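Side-chain contacts in probable endonuclease 4 (PDB 4HNO), which probably cleaves DNA at apurinic or apyrimidinic sites during base excision repair, as a metal-dependent AP endonuclease of the endonuclease IV family: residues 5-10 and 273-278; 22-25 and 31-34; 25-30 and 266-271; 234-239 and 244-249. All coordinates share one frame; numbering follows the deposited sequence. Where two conformers were deposited one is given.

Interaction 1: 5-10 and 273-278; sequences IKIGAH and EDIKKV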
loop_
_atom_site.group_PDB
_atom_site.type_symbol
_atom_site.label_atom_id
_atom_site.label_comp_id
_atom_site.label_asym_id
_atom_site.label_seq_id
_atom_site.Cartn_x
_atom_site.Cartn_y
_atom_site.Cartn_z
ATOM N N ILE A 5 -14.371 10.977 3.906
ATOM C CA ILE A 5 -13.051 10.388 4.012
ATOM C C ILE A 5 -13.159 8.883 3.925
ATOM O O ILE A 5 -14.064 8.268 4.498
ATOM C CB ILE A 5 -12.417 10.798 5.358
ATOM C CG1 ILE A 5 -12.227 12.317 5.419
ATOM C CG2 ILE A 5 -11.108 10.069 5.609
ATOM C CD1 ILE A 5 -11.380 12.891 4.299
ATOM N N LYS A 6 -12.224 8.301 3.182
ATOM C CA LYS A 6 -12.081 6.856 3.060
ATOM C C LYS A 6 -10.859 6.504 3.900
ATOM O O LYS A 6 -9.766 6.948 3.606
ATOM C CB LYS A 6 -11.873 6.463 1.598
ATOM C CG LYS A 6 -13.053 6.820 0.679
ATOM C CD LYS A 6 -12.656 6.647 -0.783
ATOM C CE LYS A 6 -13.606 7.287 -1.762
ATOM N NZ LYS A 6 -13.286 8.725 -1.928
ATOM N N ILE A 7 -11.076 5.774 4.992
ATOM C CA ILE A 7 -10.045 5.525 5.974
ATOM C C ILE A 7 -10.199 4.149 6.588
ATOM O O ILE A 7 -11.308 3.648 6.777
ATOM C CB ILE A 7 -10.021 6.628 7.059
ATOM C CG1 ILE A 7 -8.813 6.462 7.975
ATOM C CG2 ILE A 7 -11.322 6.651 7.857
ATOM C CD1 ILE A 7 -8.510 7.715 8.806
ATOM N N GLY A 8 -9.068 3.534 6.882
ATOM C CA GLY A 8 -9.045 2.296 7.614
ATOM C C GLY A 8 -7.611 1.952 7.963
ATOM O O GLY A 8 -6.762 2.833 8.031
ATOM N N ALA A 9 -7.360 0.665 8.181
ATOM C CA ALA A 9 -6.073 0.205 8.646
ATOM C C ALA A 9 -5.734 -1.144 8.039
ATOM O O ALA A 9 -6.587 -1.820 7.458
ATOM C CB ALA A 9 -6.063 0.096 10.169
ATOM N N HIS A 10 -4.475 -1.523 8.181
ATOM C CA HIS A 10 -4.063 -2.886 7.953
ATOM C C HIS A 10 -4.667 -3.739 9.069
ATOM O O HIS A 10 -4.489 -3.447 10.247
ATOM C CB HIS A 10 -2.545 -2.989 7.941
ATOM C CG HIS A 10 -2.118 -4.325 7.466
ATOM N ND1 HIS A 10 -1.840 -4.580 6.147
ATOM C CD2 HIS A 10 -2.102 -5.518 8.102
ATOM C CE1 HIS A 10 -1.595 -5.866 6.007
ATOM N NE2 HIS A 10 -1.744 -6.457 7.176
ATOM N N GLU A 273 -7.859 4.472 17.633
ATOM C CA GLU A 273 -7.425 5.742 18.185
ATOM C C GLU A 273 -6.847 6.639 17.095
ATOM O O GLU A 273 -7.084 7.852 17.103
ATOM C CB GLU A 273 -6.399 5.520 19.298
ATOM C CG GLU A 273 -6.979 4.954 20.578
ATOM C CD GLU A 273 -5.911 4.638 21.613
ATOM O OE1 GLU A 273 -4.711 4.873 21.345
ATOM O OE2 GLU A 273 -6.276 4.152 22.704
ATOM N N ASP A 274 -6.075 6.060 16.177
ATOM C CA ASP A 274 -5.490 6.848 15.105
ATOM C C ASP A 274 -6.569 7.402 14.176
ATOM O O ASP A 274 -6.437 8.527 13.696
ATOM C CB ASP A 274 -4.424 6.059 14.329
ATOM C CG ASP A 274 -3.039 6.062 15.038
ATOM O OD1 ASP A 274 -3.015 6.349 16.266
ATOM O OD2 ASP A 274 -2.003 5.752 14.374
ATOM N N ILE A 275 -7.631 6.634 13.911
ATOM C CA ILE A 275 -8.707 7.138 13.081
ATOM C C ILE A 275 -9.375 8.318 13.787
ATOM O O ILE A 275 -9.643 9.348 13.172
ATOM C CB ILE A 275 -9.723 6.022 12.736
ATOM C CG1 ILE A 275 -9.055 5.024 11.782
ATOM C CG2 ILE A 275 -10.969 6.605 12.108
ATOM C CD1 ILE A 275 -9.942 3.855 11.385
ATOM N N LYS A 276 -9.625 8.194 15.085
ATOM C CA LYS A 276 -10.171 9.315 15.837
ATOM C C LYS A 276 -9.241 10.519 15.752
ATOM O O LYS A 276 -9.713 11.642 15.621
ATOM C CB LYS A 276 -10.387 8.915 17.287
ATOM C CG LYS A 276 -11.603 8.036 17.496
ATOM C CD LYS A 276 -11.792 7.673 18.962
ATOM C CE LYS A 276 -12.930 6.677 19.147
ATOM N NZ LYS A 276 -12.619 5.348 18.545
ATOM N N LYS A 277 -7.930 10.295 15.845
ATOM C CA LYS A 277 -6.959 11.385 15.744
ATOM C C LYS A 277 -7.042 12.080 14.384
ATOM O O LYS A 277 -6.956 13.300 14.308
ATOM C CB LYS A 277 -5.550 10.850 15.998
ATOM C CG LYS A 277 -4.441 11.889 15.944
ATOM C CD LYS A 277 -4.589 12.919 17.041
ATOM C CE LYS A 277 -3.260 13.577 17.356
ATOM N NZ LYS A 277 -3.371 14.478 18.533
ATOM N N VAL A 278 -7.175 11.314 13.306
ATOM C CA VAL A 278 -7.320 11.916 11.991
ATOM C C VAL A 278 -8.510 12.871 11.960
ATOM O O VAL A 278 -8.399 14.003 11.489
ATOM C CB VAL A 278 -7.443 10.837 10.901
ATOM C CG1 VAL A 278 -7.877 11.441 9.578
ATOM C CG2 VAL A 278 -6.109 10.103 10.770
#

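Interaction 2: 22-25 and 31-34; sequences QDTV and SFQI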
loop_
_atom_site.group_PDB
_atom_site.type_symbol
_atom_site.label_atom_id
_atom_site.label_comp_id
_atom_site.label_asym_id
_atom_site.label_seq_id
_atom_site.Cartn_x
_atom_site.Cartn_y
_atom_site.Cartn_z
ATOM N N GLN A 22 -16.375 -6.495 9.700
ATOM C CA GLN A 22 -16.878 -6.056 11.004
ATOM C C GLN A 22 -15.788 -5.364 11.820
ATOM O O GLN A 22 -16.038 -4.364 12.482
ATOM C CB GLN A 22 -17.423 -7.243 11.796
ATOM C CG GLN A 22 -17.903 -6.886 13.193
ATOM C CD GLN A 22 -19.207 -6.125 13.184
ATOM O OE1 GLN A 22 -20.265 -6.722 13.051
ATOM N NE2 GLN A 22 -19.137 -4.808 13.306
ATOM N N ASP A 23 -14.581 -5.915 11.796
ATOM C CA ASP A 23 -13.494 -5.312 12.553
ATOM C C ASP A 23 -13.206 -3.894 12.033
ATOM O O ASP A 23 -12.924 -2.987 12.818
ATOM C CB ASP A 23 -12.223 -6.151 12.458
ATOM C CG ASP A 23 -12.312 -7.492 13.159
ATOM O OD1 ASP A 23 -13.210 -7.699 13.987
ATOM O OD2 ASP A 23 -11.446 -8.352 12.875
ATOM N N THR A 24 -13.296 -3.703 10.722
ATOM C CA THR A 24 -13.097 -2.406 10.097
ATOM C C THR A 24 -14.143 -1.417 10.585
ATOM O O THR A 24 -13.823 -0.306 11.025
ATOM C CB THR A 24 -13.143 -2.563 8.571
ATOM O OG1 THR A 24 -11.993 -3.294 8.139
ATOM C CG2 THR A 24 -13.169 -1.254 7.863
ATOM N N VAL A 25 -15.404 -1.820 10.529
ATOM C CA VAL A 25 -16.467 -0.951 11.000
ATOM C C VAL A 25 -16.251 -0.613 12.482
ATOM O O VAL A 25 -16.447 0.529 12.916
ATOM C CB VAL A 25 -17.836 -1.627 10.776
ATOM C CG1 VAL A 25 -18.952 -0.905 11.509
ATOM C CG2 VAL A 25 -18.127 -1.706 9.295
ATOM N N SER A 31 -12.548 1.210 4.932
ATOM C CA SER A 31 -11.531 0.734 4.009
ATOM C C SER A 31 -10.625 -0.201 4.804
ATOM O O SER A 31 -10.582 -0.123 6.030
ATOM C CB SER A 31 -10.685 1.923 3.533
ATOM O OG SER A 31 -11.477 2.948 2.950
ATOM N N PHE A 32 -9.857 -1.057 4.133
ATOM C CA PHE A 32 -8.887 -1.875 4.847
ATOM C C PHE A 32 -7.838 -2.425 3.913
ATOM O O PHE A 32 -8.045 -2.488 2.690
ATOM C CB PHE A 32 -9.545 -3.054 5.608
ATOM C CG PHE A 32 -10.305 -4.033 4.741
ATOM C CD1 PHE A 32 -9.646 -5.016 4.035
ATOM C CD2 PHE A 32 -11.685 -4.000 4.697
ATOM C CE1 PHE A 32 -10.357 -5.933 3.278
ATOM C CE2 PHE A 32 -12.394 -4.909 3.944
ATOM C CZ PHE A 32 -11.734 -5.877 3.243
ATOM N N GLN A 33 -6.734 -2.847 4.520
ATOM C CA GLN A 33 -5.716 -3.653 3.854
ATOM C C GLN A 33 -5.512 -4.920 4.671
ATOM O O GLN A 33 -5.588 -4.881 5.894
ATOM C CB GLN A 33 -4.413 -2.861 3.731
ATOM C CG GLN A 33 -3.268 -3.622 3.077
ATOM C CD GLN A 33 -2.074 -2.711 2.928
ATOM O OE1 GLN A 33 -1.850 -2.128 1.872
ATOM N NE2 GLN A 33 -1.332 -2.577 4.011
ATOM N N ILE A 34 -5.247 -6.020 3.978
ATOM C CA ILE A 34 -4.961 -7.304 4.608
ATOM C C ILE A 34 -3.816 -7.971 3.881
ATOM O O ILE A 34 -3.590 -7.744 2.701
ATOM C CB ILE A 34 -6.185 -8.242 4.573
ATOM C CG1 ILE A 34 -6.833 -8.277 3.188
ATOM C CG2 ILE A 34 -7.215 -7.795 5.606
ATOM C CD1 ILE A 34 -7.797 -9.456 2.961
HETATM O O HOH W 1 -9.796 -0.748 8.611
#

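Interaction 3: 25-30 and 266-271; sequences VNIGGN and GGNEEH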
loop_
_atom_site.group_PDB
_atom_site.type_symbol
_atom_site.label_atom_id
_atom_site.label_comp_id
_atom_site.label_asym_id
_atom_site.label_seq_id
_atom_site.Cartn_x
_atom_site.Cartn_y
_atom_site.Cartn_z
ATOM N N VAL A 25 -15.404 -1.820 10.529
ATOM C CA VAL A 25 -16.467 -0.951 11.000
ATOM C C VAL A 25 -16.251 -0.613 12.482
ATOM O O VAL A 25 -16.447 0.529 12.916
ATOM C CB VAL A 25 -17.836 -1.627 10.776
ATOM C CG1 VAL A 25 -18.952 -0.905 11.509
ATOM C CG2 VAL A 25 -18.127 -1.706 9.295
ATOM N N ASN A 26 -15.826 -1.605 13.262
ATOM C CA ASN A 26 -15.642 -1.418 14.703
ATOM C C ASN A 26 -14.541 -0.442 15.067
ATOM O O ASN A 26 -14.592 0.142 16.138
ATOM C CB ASN A 26 -15.390 -2.752 15.415
ATOM C CG ASN A 26 -16.646 -3.590 15.546
ATOM O OD1 ASN A 26 -17.760 -3.100 15.344
ATOM N ND2 ASN A 26 -16.475 -4.859 15.903
ATOM N N ILE A 27 -13.550 -0.269 14.203
ATOM C CA ILE A 27 -12.528 0.749 14.463
ATOM C C ILE A 27 -12.870 2.101 13.852
ATOM O O ILE A 27 -12.080 3.033 13.974
ATOM C CB ILE A 27 -11.099 0.321 14.041
ATOM C CG1 ILE A 27 -10.930 0.212 12.522
ATOM C CG2 ILE A 27 -10.702 -0.954 14.765
ATOM C CD1 ILE A 27 -9.469 0.083 12.090
ATOM N N GLY A 28 -14.037 2.218 13.215
ATOM C CA GLY A 28 -14.451 3.469 12.607
ATOM C C GLY A 28 -14.011 3.636 11.167
ATOM O O GLY A 28 -13.997 4.749 10.648
ATOM N N GLY A 29 -13.659 2.528 10.518
ATOM C CA GLY A 29 -13.177 2.579 9.150
ATOM C C GLY A 29 -14.213 2.178 8.120
ATOM O O GLY A 29 -15.258 1.603 8.444
ATOM N N ASN A 30 -13.872 2.452 6.859
ATOM C CA ASN A 30 -14.684 2.061 5.708
ATOM C C ASN A 30 -13.798 1.533 4.581
ATOM O O ASN A 30 -14.261 1.395 3.453
ATOM C CB ASN A 30 -15.561 3.229 5.232
ATOM C CG ASN A 30 -14.743 4.429 4.809
ATOM O OD1 ASN A 30 -13.546 4.331 4.577
ATOM N ND2 ASN A 30 -15.389 5.567 4.720
ATOM N N GLY A 266 0.855 -0.932 16.430
ATOM C CA GLY A 266 -0.266 -1.396 17.229
ATOM C C GLY A 266 -1.241 -2.261 16.457
ATOM O O GLY A 266 -0.972 -2.682 15.328
ATOM N N GLY A 267 -2.377 -2.537 17.085
ATOM C CA GLY A 267 -3.416 -3.347 16.482
ATOM C C GLY A 267 -4.711 -2.573 16.316
ATOM O O GLY A 267 -4.710 -1.346 16.241
ATOM N N ASN A 268 -5.828 -3.293 16.268
ATOM C CA ASN A 268 -7.123 -2.665 16.020
ATOM C C ASN A 268 -7.416 -1.501 16.982
ATOM O O ASN A 268 -7.923 -0.460 16.574
ATOM C CB ASN A 268 -8.245 -3.711 16.068
ATOM C CG ASN A 268 -8.318 -4.575 14.803
ATOM O OD1 ASN A 268 -7.543 -4.409 13.858
ATOM N ND2 ASN A 268 -9.265 -5.494 14.785
ATOM N N GLU A 269 -7.100 -1.656 18.259
ATOM C CA GLU A 269 -7.436 -0.612 19.225
ATOM C C GLU A 269 -6.624 0.669 19.005
ATOM O O GLU A 269 -7.169 1.774 19.076
ATOM C CB GLU A 269 -7.264 -1.106 20.663
ATOM C CG GLU A 269 -8.231 -2.221 21.048
ATOM C CD GLU A 269 -7.817 -3.568 20.491
ATOM O OE1 GLU A 269 -8.708 -4.394 20.198
ATOM O OE2 GLU A 269 -6.598 -3.806 20.351
ATOM N N GLU A 270 -5.331 0.530 18.731
ATOM C CA GLU A 270 -4.499 1.687 18.434
ATOM C C GLU A 270 -4.937 2.322 17.121
ATOM O O GLU A 270 -4.915 3.546 16.962
ATOM C CB GLU A 270 -3.026 1.289 18.362
ATOM C CG GLU A 270 -2.388 1.004 19.722
ATOM C CD GLU A 270 -2.865 -0.298 20.338
ATOM O OE1 GLU A 270 -2.827 -0.416 21.581
ATOM O OE2 GLU A 270 -3.266 -1.210 19.584
ATOM N N HIS A 271 -5.325 1.488 16.164
ATOM C CA HIS A 271 -5.782 2.010 14.894
ATOM C C HIS A 271 -7.097 2.759 15.035
ATOM O O HIS A 271 -7.279 3.780 14.382
ATOM C CB HIS A 271 -5.818 0.913 13.835
ATOM C CG HIS A 271 -4.454 0.429 13.485
ATOM N ND1 HIS A 271 -4.182 -0.857 13.073
ATOM C CD2 HIS A 271 -3.260 1.066 13.527
ATOM C CE1 HIS A 271 -2.885 -0.985 12.860
ATOM N NE2 HIS A 271 -2.303 0.166 13.136
#

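Interaction 4: 234-239 and 244-249; sequences ERIGSG and EGFAVF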
loop_
_atom_site.group_PDB
_atom_site.type_symbol
_atom_site.label_atom_id
_atom_site.label_comp_id
_atom_site.label_asym_id
_atom_site.label_seq_id
_atom_site.Cartn_x
_atom_site.Cartn_y
_atom_site.Cartn_z
ATOM N N GLU A 234 5.187 5.596 12.757
ATOM C CA GLU A 234 4.753 6.143 14.029
ATOM C C GLU A 234 3.252 6.438 13.946
ATOM O O GLU A 234 2.693 6.691 12.874
ATOM C CB GLU A 234 5.576 7.407 14.367
ATOM C CG GLU A 234 5.240 8.104 15.689
ATOM C CD GLU A 234 5.392 7.191 16.883
ATOM O OE1 GLU A 234 6.403 7.338 17.591
ATOM O OE2 GLU A 234 4.503 6.330 17.108
ATOM N N ARG A 235 2.630 6.408 15.120
ATOM C CA ARG A 235 1.229 6.756 15.289
ATOM C C ARG A 235 0.942 8.166 14.790
ATOM O O ARG A 235 1.761 9.068 14.939
ATOM C CB ARG A 235 0.862 6.638 16.773
ATOM C CG ARG A 235 1.178 5.230 17.279
ATOM C CD ARG A 235 0.468 4.808 18.506
ATOM N NE ARG A 235 -0.963 4.960 18.364
ATOM C CZ ARG A 235 -1.783 4.868 19.391
ATOM N NH1 ARG A 235 -1.304 4.601 20.600
ATOM N NH2 ARG A 235 -3.068 5.046 19.211
ATOM N N ILE A 236 -0.235 8.354 14.209
ATOM C CA ILE A 236 -0.593 9.639 13.619
ATOM C C ILE A 236 -0.510 10.735 14.662
ATOM O O ILE A 236 -1.162 10.675 15.711
ATOM C CB ILE A 236 -2.024 9.603 13.042
ATOM C CG1 ILE A 236 -2.175 8.500 11.974
ATOM C CG2 ILE A 236 -2.406 10.973 12.489
ATOM C CD1 ILE A 236 -1.210 8.605 10.849
ATOM N N GLY A 237 0.287 11.757 14.360
ATOM C CA GLY A 237 0.429 12.897 15.246
ATOM C C GLY A 237 1.548 12.773 16.257
ATOM O O GLY A 237 1.861 13.738 16.938
ATOM N N SER A 238 2.156 11.598 16.355
ATOM C CA SER A 238 3.197 11.364 17.338
ATOM C C SER A 238 4.599 11.425 16.770
ATOM O O SER A 238 5.560 11.253 17.515
ATOM C CB SER A 238 2.983 10.033 18.037
ATOM O OG SER A 238 1.833 10.118 18.842
ATOM N N GLY A 239 4.723 11.672 15.471
ATOM C CA GLY A 239 6.027 11.671 14.835
ATOM C C GLY A 239 6.373 12.984 14.177
ATOM O O GLY A 239 5.829 14.043 14.489
ATOM N N GLU A 244 0.381 18.979 12.681
ATOM C CA GLU A 244 0.421 20.106 11.765
ATOM C C GLU A 244 0.718 19.650 10.339
ATOM O O GLU A 244 0.165 20.183 9.384
ATOM C CB GLU A 244 1.447 21.145 12.227
ATOM C CG GLU A 244 1.131 21.733 13.603
ATOM C CD GLU A 244 1.827 23.040 13.905
ATOM O OE1 GLU A 244 2.666 23.493 13.100
ATOM O OE2 GLU A 244 1.510 23.626 14.958
ATOM N N GLY A 245 1.613 18.685 10.192
ATOM C CA GLY A 245 1.948 18.191 8.873
ATOM C C GLY A 245 0.800 17.444 8.223
ATOM O O GLY A 245 0.490 17.644 7.044
ATOM N N PHE A 246 0.156 16.570 8.990
ATOM C CA PHE A 246 -0.984 15.874 8.446
ATOM C C PHE A 246 -2.126 16.837 8.122
ATOM O O PHE A 246 -2.826 16.637 7.135
ATOM C CB PHE A 246 -1.441 14.721 9.346
ATOM C CG PHE A 246 -0.623 13.479 9.170
ATOM C CD1 PHE A 246 0.144 12.980 10.195
ATOM C CD2 PHE A 246 -0.590 12.826 7.952
ATOM C CE1 PHE A 246 0.925 11.849 10.027
ATOM C CE2 PHE A 246 0.197 11.700 7.775
ATOM C CZ PHE A 246 0.952 11.217 8.814
ATOM N N ALA A 247 -2.299 17.901 8.901
ATOM C CA ALA A 247 -3.339 18.867 8.567
ATOM C C ALA A 247 -3.102 19.464 7.184
ATOM O O ALA A 247 -4.038 19.664 6.439
ATOM C CB ALA A 247 -3.397 19.953 9.624
ATOM N N VAL A 248 -1.853 19.770 6.845
ATOM C CA VAL A 248 -1.536 20.265 5.514
ATOM C C VAL A 248 -1.889 19.217 4.448
ATOM O O VAL A 248 -2.585 19.494 3.479
ATOM C CB VAL A 248 -0.049 20.658 5.425
ATOM C CG1 VAL A 248 0.343 20.974 3.997
ATOM C CG2 VAL A 248 0.237 21.850 6.342
ATOM N N PHE A 249 -1.434 17.993 4.651
ATOM C CA PHE A 249 -1.681 16.913 3.689
ATOM C C PHE A 249 -3.178 16.683 3.483
ATOM O O PHE A 249 -3.631 16.565 2.351
ATOM C CB PHE A 249 -1.010 15.670 4.251
ATOM C CG PHE A 249 -1.003 14.471 3.338
ATOM C CD1 PHE A 249 -0.326 14.486 2.130
ATOM C CD2 PHE A 249 -1.561 13.276 3.763
ATOM C CE1 PHE A 249 -0.242 13.349 1.341
ATOM C CE2 PHE A 249 -1.471 12.142 2.974
ATOM C CZ PHE A 249 -0.804 12.187 1.772
#

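Interaction 1: 5-10 and 273-278
Ile7 meets both Ile275 and Val278, and the contact is carried by apolar side chains. Ile7 CD1 does most of the touching. It lies 3.9 Å from Val278 CG1, with Val278 CB and Val278 CG2 equally near. The methyl therefore rests against the whole branched end of the valine, and the two side chains reach for each other tip to tip. Ile275 is met differently. It slides past Ile7 in the opposite direction, so the flanks touch: Ile7 CD1 is 4.0 Å from Ile275 CG1, and the two CG1 atoms of Ile7 and Ile275 are 4.1 Å apart. The torsions explain the reach. Ile7 is fully extended, with CG1 trans to the backbone N (chi1 -172°) and CD1 continuing the zigzag.

The second kind of contact is side chain on backbone. Ile275 CD1 comes to 4.2 Å from Gly8 CA, so the isoleucine spans two successive strand residues. No hydrogen bond crosses the contact.

Asp274 of the helix serves elsewhere: it pairs with Arg235 and accepts from Ile236 N, which ties the helix to a loop. Leu262 of strand 260-262 touches Ile275, and Trp260 touches Val278, so the same helix face also packs on the next strand.

The short axes of strand 7-10 and helix 273-278 approach to 9.2 Å and run roughly antiparallel, at 150°. This is the layering of a TIM barrel: an outer helix laid against the parallel strands. Here the last helix of the chain closes over the first strand.

Interaction 2: 22-25 and 31-34
Thr24 carries the contact for the segment 22-25. It faces Ser31 and Phe32 with both branches of its side chain. The gamma methyl takes the strand backbone: Thr24 CG2 is 3.4 Å from Ser31 O. The hydroxyl takes the next residue. Thr24 OG1 lies 3.5 Å from Phe32 CD2 and just as near Phe32 CB, approaching the ring obliquely. The two side chains cross at about a right angle.

The first torsion of Thr24 (chi1 -69°) sets this division. It turns OG1 beside the threonine's own backbone N and sends CG2 trans to that N, toward Ser31. In this position OG1 also hydrogen-bonds to Val20 O, one turn back in helix 20-26. That is its stronger polar tie.

A water adds a polar bridge between the elements. It donates to Ser31 O at 2.8 Å and, weakly, to Thr24 OG1 at 3.4 Å. Ser31 O thus accepts a hydrogen bond from the water while the threonine methyl lies against it.

Beyond the contact, Phe32 packs on Val20 of the same helix and on Phe55 and Met59 of helix 49-61. Its ring therefore sits between two neighbouring outer helices. The contact belongs to the beta-alpha-beta unit of strand 7-10, helix 20-26 and strand 31-34, the repeating element of a TIM barrel.

Interaction 3: 25-30 and 266-271
Ile27 is the centre of this contact and sets its two branches on Asn268 and His271. Its CG2 methyl touches the first turn of helix 268-284. Ile27 CG2 is 3.4 Å from Asn268 O and 3.9 Å from Asn268 CB. The side chains cross at about a right angle, and the methyl meets CB and the backbone carbonyl of Asn268.

The longer branch goes to His271. Ile27 CD1 lies 4.1 Å from His271 CB, and the side chains run alongside, pointing the same way. With CG1 placed between the backbone N and the carbonyl carbon (chi1 69°), Ile27 can send one branch to each partner.

NE2 of His271 is held by Thr264 O, and Gly267 O lies 3.1 Å above one face of the ring, offset toward the rim. Gly267 is the N-cap residue, and its N donates to Glu270 OE2 (3.0 Å), which is met on the anti side and 29° out of the carboxylate plane.

Ile27 stands where helix 20-26 ends. Gly28 follows with positive phi and forms a Schellman motif, turning the chain toward strand 31-34. The end of helix 20-26 thus packs against the start of helix 268-284. Ala9 of strand 7-10 touches both Ile27 and His271, so both helix ends pack on this strand.

Interaction 4: 234-239 and 244-249
A type II beta turn, Arg235 to Ser238, presents its two central residues to helix 242-250. It lies in the loop that follows strand 233-234, shortly after the metal ligand His233. Ile236 and Phe246 make the main contact, and it is apolar. Ile236 CD1 is 4.0 Å from Phe246 CZ and equally near Phe246 CE1. Ile236 CG2 reaches Phe246 CD1, also at 4.0 Å. The two branches of the isoleucine thus lie by successive atoms of the ring, CG2 by CD1 and the CD1 methyl by CE1 and CZ. The side chains cross at about a right angle, and the CD1 methyl approaches the ring obliquely. CG1 of Ile236 sits beside its own backbone N (chi1 -58°), and the second torsion bends CD1 back to the ring.

Gly237 adds a backbone contact. Its N lies 4.3 Å from Phe246 CD1, again oblique to the ring. This amide is hydrogen-bonded to Asp221 OD2. The turn itself is closed by Ser238 N to Arg235 O, 2.9 Å. Gly237 has the positive phi of the third residue of a type II turn.

At the first residue of the turn, Arg235 N donates to Glu234 OE2 at 2.7 Å, using the anti lone pair of the carboxylate oxygen. The ring of Phe246 also packs on Leu219 and Asp221 of strand 214-222. Here a loop folds back on the helix that follows it, a local packing at the rim of the TIM barrel close to the metal ligand His233.

Interaction 1 spans nearly the whole chain. Interactions 2, 3 and 4 fall within it, and 2 closes before 4 opens. The centres of interactions 1, 2 and 3 are 7 to 10 Å apart. The centre of interaction 4 is 12 Å from that of interaction 1. Helix 268-284 serves interactions 1 and 3, and helix 20-26 serves 2 and 3. Interactions 1 and 3 join the chain's first and last parts, where strands 7-10 and 260-262 pair and the barrel closes. A salt bridge from Glu273 OE1 to Arg235 NH2 (2.7 Å) ties interactions 1 and 4. Interactions 1 to 3 pack these helices on strands 7-10 and 31-34; interaction 4 packs a loop on helix 242-250 near His233.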